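Local coordinates for BpsB (PgaB), Poly-beta-1,6-N-acetyl-D-glucosamine N-deacetylase (Bordetella bronchiseptica RB50, PDB 5BU6), which removes acetyl groups from the N-acetylglucosamine units of poly-beta-1,6-N-acetyl-D-glucosamine as a family 4 carbohydrate esterase and is required for biofilm formation, at residues 89-94 against 142-148; 173-178 against 189-195. The protein carries 5 engineered substitutions. All coordinates share one frame; numbering follows the deposited sequence.

Contact 1: 89-94 against 142-148; sequences TYTKVF and EMAQSGL
Phe-94 of helix 88-100 lays one face of its ring on Met-143 of helix 137-145. Met-143 CG sits over the ring centre, 3.7 Å from the centroid of Phe-94 and only 5° off the normal, which meets the geometry of a CH-pi contact. The sulfur continues past the ring: Met-143 SD lies obliquely, 4.4 Å from the same centroid, in a Met-aromatic contact, and the two side chains run past each other in opposite directions. Phe-94 chi1 of -175° swings CG away from the backbone N, beside the carbonyl carbon, and carries the ring to the facing helix, where Ser-146 meets its edge, OG lying 3.6 Å from Phe-94 CE1. Leu-148 CD1 comes obliquely to the same ring.

Next to this, Tyr-90 touches Met-143 CG with its ring edge and carries its hydroxyl to Glu-142. The OH lies 3.0 Å from Glu-142 OE1 and 3.1 Å from OE2; both approaches are weak, and the one phenol proton can serve either oxygen. Ring and carboxylate planes stand 89° apart.

Behind the first shell, Ser-146 is fixed by its own segment. Its OG donates to Met-143 O (2.6 Å) and accepts from Leu-148 N (3.1 Å), the latter an ST turn. Gly-147, with positive phi, is the first residue to leave helical geometry and leads the chain toward strand 149-153. Outside the two segments, loop residue Met-135 touches Thr-89, Tyr-90 and Met-143, while Val-106 of strand 104-108 meets Thr-89 and Met-143. The two helices thus pack side by side against the parallel sheet, joining neighbouring helical elements of the beta/alpha deacetylase fold of carbohydrate esterase family 4.

Contact 2: 173-178 against 189-195; sequences AASSRQ and DAEYRAR
Ala-173 O is gripped by two nitrogens of Arg-195, NH1 at 3.0 Å and NH2 at 3.2 Å, in an end-on fork that ties the loop 173-178 to the first turns of helix 189-211, within the polysaccharide deacetylase fold. The oxygen is 1° out of the guanidinium plane; NH2 approaches nearly in line with the carbonyl bond, whereas NH1 lies above the carbonyl plane. The Arg-195 chain, bent at chi3 (59°), turns this end toward the loop. Its NE forms a salt bridge with Glu-187, and Gln-178 CD lies over one guanidinium face, displaced from its centre.

One helical turn earlier, Tyr-192 donates its OH to Ala-174 O at 2.5 Å, in the carbonyl plane. Asn-226 is a second hydrogen-bond partner of that hydroxyl, so the loop, this helix and the chain before helix 227-235 meet at one atom. Arg-177 CG packs obliquely on the tyrosine ring, 3.9 Å from Tyr-192 CG. The arginine's end then passes Asp-189 in a long, purely electrostatic ion pair: Arg-177 NH1 stands 3.7 Å from Asp-189 OD1, the oxygen standing off the plane of the guanidinium, with no N-H aimed at it.

Both contacts are partly buried and lie on opposite sides of the chain's centre, with centres about 33 Å apart and nearest atoms about 21 Å apart. Contact 1 joins two helices beside the parallel sheet; its buried members, Thr-89 and Met-143, are turned to strand 104-108, and its polar pair is weak and joins a partly exposed tyrosine to an exposed glutamate. Contact 2 joins a loop to a helix, and there the balance is reversed: the strong polar contacts are hydrogen bonds to backbone carbonyls, with an exposed ion pair outside them. No segment is shared, and the segments of contact 1 both precede those of contact 2 in the sequence.

Contact 1: 89-94 against 142-148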
ATOM      1  N   THR A  89      -9.677  -6.106   7.358  1.00 33.76           N
ATOM      2  CA  THR A  89      -9.974  -5.065   6.374  1.00 36.63           C
ATOM      3  C   THR A  89     -11.402  -5.215   5.854  1.00 39.44           C
ATOM      4  O   THR A  89     -12.097  -4.229   5.619  1.00 37.38           O
ATOM      5  CB  THR A  89      -8.988  -5.089   5.206  1.00 33.46           C
ATOM      6  OG1 THR A  89      -7.675  -4.823   5.714  1.00 42.89           O
ATOM      7  CG2 THR A  89      -9.343  -3.993   4.188  1.00 32.73           C
ATOM      8  N   TYR A  90     -11.859  -6.451   5.719  1.00 34.72           N
ATOM      9  CA  TYR A  90     -13.204  -6.700   5.205  1.00 29.16           C
ATOM     10  C   TYR A  90     -14.267  -6.688   6.307  1.00 32.81           C
ATOM     11  O   TYR A  90     -15.366  -6.159   6.140  1.00 31.81           O
ATOM     12  CB  TYR A  90     -13.239  -8.037   4.453  1.00 31.04           C
ATOM     13  CG  TYR A  90     -14.614  -8.396   3.929  1.00 33.71           C
ATOM     14  CD1 TYR A  90     -15.073  -7.870   2.725  1.00 35.03           C
ATOM     15  CD2 TYR A  90     -15.464  -9.217   4.651  1.00 32.12           C
ATOM     16  CE1 TYR A  90     -16.333  -8.181   2.236  1.00 41.63           C
ATOM     17  CE2 TYR A  90     -16.733  -9.536   4.171  1.00 40.66           C
ATOM     18  CZ  TYR A  90     -17.155  -9.002   2.952  1.00 46.34           C
ATOM     19  OH  TYR A  90     -18.401  -9.287   2.449  1.00 49.29           O
ATOM     20  N   THR A  91     -13.973  -7.305   7.440  1.00 34.94           N
ATOM     21  CA  THR A  91     -15.004  -7.439   8.451  1.00 31.98           C
ATOM     22  C   THR A  91     -15.111  -6.225   9.340  1.00 36.85           C
ATOM     23  O   THR A  91     -16.162  -5.993   9.939  1.00 42.25           O
ATOM     24  CB  THR A  91     -14.744  -8.684   9.325  1.00 42.48           C
ATOM     25  OG1 THR A  91     -13.434  -8.586   9.883  1.00 41.81           O
ATOM     26  CG2 THR A  91     -14.788  -9.914   8.470  1.00 37.76           C
ATOM     27  N   LYS A  92     -14.043  -5.436   9.452  1.00 40.28           N
ATOM     28  CA  LYS A  92     -14.108  -4.301  10.377  1.00 45.86           C
ATOM     29  C   LYS A  92     -14.012  -2.938   9.689  1.00 43.63           C
ATOM     30  O   LYS A  92     -14.778  -2.025  10.012  1.00 39.16           O
ATOM     31  CB  LYS A  92     -13.011  -4.415  11.437  1.00 41.77           C
ATOM     32  CG  LYS A  92     -13.063  -5.720  12.228  1.00 49.41           C
ATOM     33  CD  LYS A  92     -14.363  -5.861  13.015  1.00 63.45           C
ATOM     34  CE  LYS A  92     -14.205  -5.406  14.459  1.00 71.95           C
ATOM     35  NZ  LYS A  92     -15.329  -5.863  15.339  1.00 75.21           N
ATOM     36  N   VAL A  93     -13.074  -2.796   8.757  1.00 43.32           N
ATOM     37  CA  VAL A  93     -12.854  -1.507   8.118  1.00 33.12           C
ATOM     38  C   VAL A  93     -13.948  -1.209   7.101  1.00 36.35           C
ATOM     39  O   VAL A  93     -14.528  -0.128   7.109  1.00 36.72           O
ATOM     40  CB  VAL A  93     -11.481  -1.424   7.404  1.00 35.62           C
ATOM     41  CG1 VAL A  93     -11.335  -0.077   6.705  1.00 36.70           C
ATOM     42  CG2 VAL A  93     -10.338  -1.618   8.385  1.00 39.27           C
ATOM     43  N   PHE A  94     -14.234  -2.187   6.246  1.00 32.86           N
ATOM     44  CA  PHE A  94     -15.210  -2.037   5.161  1.00 34.50           C
ATOM     45  C   PHE A  94     -16.591  -1.518   5.646  1.00 36.61           C
ATOM     46  O   PHE A  94     -17.109  -0.551   5.088  1.00 34.99           O
ATOM     47  CB  PHE A  94     -15.333  -3.378   4.415  1.00 36.92           C
ATOM     48  CG  PHE A  94     -16.222  -3.339   3.196  1.00 39.47           C
ATOM     49  CD1 PHE A  94     -16.231  -2.238   2.352  1.00 45.25           C
ATOM     50  CD2 PHE A  94     -17.017  -4.435   2.869  1.00 40.60           C
ATOM     51  CE1 PHE A  94     -17.050  -2.209   1.223  1.00 43.71           C
ATOM     52  CE2 PHE A  94     -17.827  -4.419   1.740  1.00 44.00           C
ATOM     53  CZ  PHE A  94     -17.841  -3.296   0.913  1.00 41.52           C
ATOM     54  N   GLU A 142     -15.850  -7.834  -3.822  1.00 37.03           N
ATOM     55  CA  GLU A 142     -17.036  -7.181  -3.286  1.00 36.76           C
ATOM     56  C   GLU A 142     -16.760  -5.722  -2.895  1.00 33.85           C
ATOM     57  O   GLU A 142     -17.573  -4.835  -3.168  1.00 38.59           O
ATOM     58  CB  GLU A 142     -17.583  -7.939  -2.080  1.00 51.19           C
ATOM     59  CG  GLU A 142     -18.886  -7.354  -1.559  1.00 75.56           C
ATOM     60  CD  GLU A 142     -19.477  -8.144  -0.408  1.00 97.19           C
ATOM     61  OE1 GLU A 142     -19.349  -9.386  -0.412  1.00109.85           O
ATOM     62  OE2 GLU A 142     -20.067  -7.521   0.501  1.00 98.49           O
ATOM     63  N   MET A 143     -15.613  -5.481  -2.266  1.00 34.09           N
ATOM     64  CA  MET A 143     -15.225  -4.130  -1.879  1.00 31.12           C
ATOM     65  C   MET A 143     -15.043  -3.246  -3.105  1.00 37.44           C
ATOM     66  O   MET A 143     -15.477  -2.093  -3.138  1.00 34.19           O
ATOM     67  CB  MET A 143     -13.938  -4.157  -1.056  1.00 31.31           C
ATOM     68  CG  MET A 143     -14.136  -4.782   0.318  1.00 36.44           C
ATOM     69  SD  MET A 143     -12.815  -4.434   1.494  1.00 44.19           S
ATOM     70  CE  MET A 143     -11.373  -4.942   0.577  1.00 48.70           C
ATOM     71  N   ALA A 144     -14.368  -3.795  -4.101  1.00 34.02           N
ATOM     72  CA  ALA A 144     -14.174  -3.098  -5.360  1.00 41.26           C
ATOM     73  C   ALA A 144     -15.511  -2.759  -5.993  1.00 41.21           C
ATOM     74  O   ALA A 144     -15.693  -1.677  -6.526  1.00 45.37           O
ATOM     75  CB  ALA A 144     -13.332  -3.940  -6.312  1.00 35.17           C
ATOM     76  N   GLN A 145     -16.466  -3.677  -5.923  1.00 36.59           N
ATOM     77  CA  GLN A 145     -17.747  -3.438  -6.571  1.00 37.50           C
ATOM     78  C   GLN A 145     -18.667  -2.519  -5.771  1.00 41.63           C
ATOM     79  O   GLN A 145     -19.686  -2.075  -6.288  1.00 42.68           O
ATOM     80  CB  GLN A 145     -18.457  -4.761  -6.851  1.00 48.21           C
ATOM     81  CG  GLN A 145     -17.786  -5.568  -7.953  1.00 58.66           C
ATOM     82  CD  GLN A 145     -18.542  -6.833  -8.278  1.00 68.32           C
ATOM     83  OE1 GLN A 145     -19.038  -7.520  -7.384  1.00 70.97           O
ATOM     84  NE2 GLN A 145     -18.647  -7.142  -9.564  1.00 76.48           N
ATOM     85  N   SER A 146     -18.305  -2.225  -4.525  1.00 38.26           N
ATOM     86  CA  SER A 146     -19.108  -1.332  -3.683  1.00 44.54           C
ATOM     87  C   SER A 146     -19.035   0.138  -4.134  1.00 46.26           C
ATOM     88  O   SER A 146     -19.872   0.954  -3.772  1.00 43.03           O
ATOM     89  CB  SER A 146     -18.655  -1.426  -2.231  1.00 45.91           C
ATOM     90  OG  SER A 146     -17.408  -0.761  -2.050  1.00 43.06           O
ATOM     91  N   GLY A 147     -18.014   0.472  -4.912  1.00 41.03           N
ATOM     92  CA  GLY A 147     -17.796   1.843  -5.338  1.00 41.75           C
ATOM     93  C   GLY A 147     -16.933   2.634  -4.369  1.00 45.30           C
ATOM     94  O   GLY A 147     -16.464   3.715  -4.702  1.00 43.45           O
ATOM     95  N   LEU A 148     -16.713   2.095  -3.170  1.00 37.97           N
ATOM     96  CA  LEU A 148     -16.005   2.838  -2.138  1.00 36.80           C
ATOM     97  C   LEU A 148     -14.507   2.567  -2.147  1.00 35.49           C
ATOM     98  O   LEU A 148     -13.747   3.337  -1.598  1.00 39.27           O
ATOM     99  CB  LEU A 148     -16.544   2.492  -0.751  1.00 42.79           C
ATOM    100  CG  LEU A 148     -17.986   2.820  -0.388  1.00 46.94           C
ATOM    101  CD1 LEU A 148     -18.340   2.054   0.873  1.00 50.55           C
ATOM    102  CD2 LEU A 148     -18.141   4.317  -0.175  1.00 49.06           C
TER

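Contact 2: 173-178 against 189-195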
ATOM      1  N   ALA A 173      13.012  -5.924  -0.390  1.00 56.25           N
ATOM      2  CA  ALA A 173      13.150  -6.692  -1.631  1.00 55.75           C
ATOM      3  C   ALA A 173      13.122  -5.842  -2.896  1.00 55.01           C
ATOM      4  O   ALA A 173      13.728  -6.212  -3.901  1.00 55.09           O
ATOM      5  CB  ALA A 173      12.058  -7.750  -1.715  1.00 55.85           C
ATOM      6  N   ALA A 174      12.411  -4.717  -2.860  1.00 54.65           N
ATOM      7  CA  ALA A 174      12.241  -3.916  -4.076  1.00 54.33           C
ATOM      8  C   ALA A 174      13.397  -2.960  -4.319  1.00 54.88           C
ATOM      9  O   ALA A 174      13.660  -2.562  -5.456  1.00 55.10           O
ATOM     10  CB  ALA A 174      10.927  -3.134  -4.026  1.00 54.08           C
ATOM     11  N   SER A 175      14.091  -2.589  -3.256  1.00 57.39           N
ATOM     12  CA  SER A 175      15.074  -1.518  -3.344  1.00 70.60           C
ATOM     13  C   SER A 175      16.459  -2.035  -3.697  1.00 77.61           C
ATOM     14  O   SER A 175      17.156  -1.466  -4.535  1.00 81.87           O
ATOM     15  CB  SER A 175      15.133  -0.750  -2.021  1.00 76.39           C
ATOM     16  OG  SER A 175      15.662  -1.563  -0.983  1.00 75.14           O
ATOM     17  N   SER A 176      16.851  -3.123  -3.056  1.00 81.52           N
ATOM     18  CA  SER A 176      18.224  -3.581  -3.140  1.00 87.25           C
ATOM     19  C   SER A 176      18.468  -4.527  -4.305  1.00 89.70           C
ATOM     20  O   SER A 176      17.610  -5.338  -4.656  1.00 86.08           O
ATOM     21  CB  SER A 176      18.622  -4.265  -1.829  1.00 82.36           C
ATOM     22  OG  SER A 176      17.719  -5.304  -1.499  1.00 77.34           O
ATOM     23  N   ARG A 177      19.647  -4.410  -4.908  1.00 85.37           N
ATOM     24  CA  ARG A 177      20.154  -5.476  -5.754  1.00 79.60           C
ATOM     25  C   ARG A 177      20.577  -6.609  -4.826  1.00 75.92           C
ATOM     26  O   ARG A 177      21.526  -6.471  -4.048  1.00 73.14           O
ATOM     27  CB  ARG A 177      21.312  -4.992  -6.632  1.00 79.02           C
ATOM     28  CG  ARG A 177      20.843  -4.268  -7.889  1.00 82.91           C
ATOM     29  CD  ARG A 177      21.992  -3.613  -8.651  1.00 93.70           C
ATOM     30  NE  ARG A 177      22.589  -2.501  -7.910  1.00103.15           N
ATOM     31  CZ  ARG A 177      22.026  -1.304  -7.768  1.00109.83           C
ATOM     32  NH1 ARG A 177      20.837  -1.054  -8.307  1.00114.21           N
ATOM     33  NH2 ARG A 177      22.647  -0.356  -7.078  1.00106.96           N
ATOM     34  N   GLN A 178      19.855  -7.721  -4.893  1.00 59.88           N
ATOM     35  CA  GLN A 178      20.029  -8.774  -3.903  1.00 67.96           C
ATOM     36  C   GLN A 178      21.244  -9.662  -4.182  1.00 74.55           C
ATOM     37  O   GLN A 178      21.624  -9.906  -5.332  1.00 69.92           O
ATOM     38  CB  GLN A 178      18.768  -9.633  -3.804  1.00 74.18           C
ATOM     39  CG  GLN A 178      18.561 -10.587  -4.966  1.00 81.76           C
ATOM     40  CD  GLN A 178      17.359 -11.490  -4.768  1.00 80.17           C
ATOM     41  OE1 GLN A 178      16.910 -11.708  -3.641  1.00 81.74           O
ATOM     42  NE2 GLN A 178      16.831 -12.025  -5.866  1.00 75.39           N
ATOM     43  N   ASP A 189      21.909  -5.095 -13.008  1.00 58.04           N
ATOM     44  CA  ASP A 189      20.822  -4.149 -13.233  1.00 59.00           C
ATOM     45  C   ASP A 189      19.689  -4.750 -14.061  1.00 50.90           C
ATOM     46  O   ASP A 189      18.523  -4.572 -13.733  1.00 48.48           O
ATOM     47  CB  ASP A 189      21.359  -2.883 -13.900  1.00 75.96           C
ATOM     48  CG  ASP A 189      22.174  -2.027 -12.945  1.00 88.40           C
ATOM     49  OD1 ASP A 189      21.842  -2.008 -11.736  1.00 89.55           O
ATOM     50  OD2 ASP A 189      23.143  -1.377 -13.398  1.00 97.23           O
ATOM     51  N   ALA A 190      20.036  -5.480 -15.115  1.00 54.98           N
ATOM     52  CA  ALA A 190      19.031  -6.142 -15.940  1.00 56.58           C
ATOM     53  C   ALA A 190      18.231  -7.171 -15.142  1.00 56.41           C
ATOM     54  O   ALA A 190      17.010  -7.188 -15.213  1.00 51.74           O
ATOM     55  CB  ALA A 190      19.683  -6.795 -17.136  1.00 57.44           C
ATOM     56  N   GLU A 191      18.922  -8.025 -14.388  1.00 58.83           N
ATOM     57  CA  GLU A 191      18.260  -9.022 -13.537  1.00 58.49           C
ATOM     58  C   GLU A 191      17.346  -8.371 -12.503  1.00 54.90           C
ATOM     59  O   GLU A 191      16.203  -8.806 -12.281  1.00 48.48           O
ATOM     60  CB  GLU A 191      19.300  -9.894 -12.825  1.00 62.64           C
ATOM     61  CG  GLU A 191      20.142 -10.758 -13.748  1.00 77.28           C
ATOM     62  CD  GLU A 191      21.297 -11.438 -13.025  1.00 90.42           C
ATOM     63  OE1 GLU A 191      21.630 -11.020 -11.897  1.00 89.93           O
ATOM     64  OE2 GLU A 191      21.873 -12.393 -13.586  1.00101.61           O
ATOM     65  N   TYR A 192      17.853  -7.323 -11.867  1.00 45.52           N
ATOM     66  CA  TYR A 192      17.095  -6.601 -10.851  1.00 42.89           C
ATOM     67  C   TYR A 192      15.818  -5.986 -11.419  1.00 49.51           C
ATOM     68  O   TYR A 192      14.730  -6.173 -10.870  1.00 39.78           O
ATOM     69  CB  TYR A 192      17.982  -5.521 -10.236  1.00 43.87           C
ATOM     70  CG  TYR A 192      17.270  -4.509  -9.391  1.00 46.35           C
ATOM     71  CD1 TYR A 192      16.478  -4.894  -8.312  1.00 44.77           C
ATOM     72  CD2 TYR A 192      17.425  -3.156  -9.643  1.00 51.91           C
ATOM     73  CE1 TYR A 192      15.831  -3.939  -7.527  1.00 44.44           C
ATOM     74  CE2 TYR A 192      16.804  -2.210  -8.872  1.00 49.32           C
ATOM     75  CZ  TYR A 192      16.006  -2.598  -7.817  1.00 47.43           C
ATOM     76  OH  TYR A 192      15.405  -1.625  -7.058  1.00 50.10           O
ATOM     77  N   ARG A 193      15.953  -5.266 -12.529  1.00 46.10           N
ATOM     78  CA  ARG A 193      14.798  -4.651 -13.183  1.00 40.33           C
ATOM     79  C   ARG A 193      13.770  -5.701 -13.563  1.00 39.25           C
ATOM     80  O   ARG A 193      12.572  -5.519 -13.328  1.00 42.80           O
ATOM     81  CB  ARG A 193      15.239  -3.876 -14.433  1.00 42.86           C
ATOM     82  CG  ARG A 193      15.793  -2.499 -14.142  1.00 47.13           C
ATOM     83  CD  ARG A 193      16.336  -1.817 -15.414  1.00 49.63           C
ATOM     84  NE  ARG A 193      16.564  -0.401 -15.164  1.00 70.12           N
ATOM     85  CZ  ARG A 193      15.673   0.554 -15.416  1.00 84.85           C
ATOM     86  NH1 ARG A 193      14.499   0.242 -15.951  1.00 86.82           N
ATOM     87  NH2 ARG A 193      15.962   1.820 -15.144  1.00 91.88           N
ATOM     88  N   ALA A 194      14.247  -6.797 -14.147  1.00 45.06           N
ATOM     89  CA  ALA A 194      13.380  -7.904 -14.565  1.00 48.56           C
ATOM     90  C   ALA A 194      12.581  -8.486 -13.392  1.00 50.58           C
ATOM     91  O   ALA A 194      11.374  -8.727 -13.507  1.00 41.42           O
ATOM     92  CB  ALA A 194      14.197  -8.988 -15.231  1.00 51.25           C
ATOM     93  N   ARG A 195      13.250  -8.711 -12.263  1.00 46.39           N
ATOM     94  CA  ARG A 195      12.564  -9.255 -11.094  1.00 40.37           C
ATOM     95  C   ARG A 195      11.461  -8.311 -10.627  1.00 37.74           C
ATOM     96  O   ARG A 195      10.316  -8.737 -10.430  1.00 39.94           O
ATOM     97  CB  ARG A 195      13.563  -9.536  -9.961  1.00 48.65           C
ATOM     98  CG  ARG A 195      12.942 -10.070  -8.665  1.00 47.91           C
ATOM     99  CD  ARG A 195      14.024 -10.539  -7.666  1.00 51.23           C
ATOM    100  NE  ARG A 195      14.953  -9.467  -7.291  1.00 46.66           N
ATOM    101  CZ  ARG A 195      14.684  -8.528  -6.387  1.00 46.18           C
ATOM    102  NH1 ARG A 195      13.523  -8.531  -5.752  1.00 38.56           N
ATOM    103  NH2 ARG A 195      15.578  -7.590  -6.108  1.00 49.70           N
TER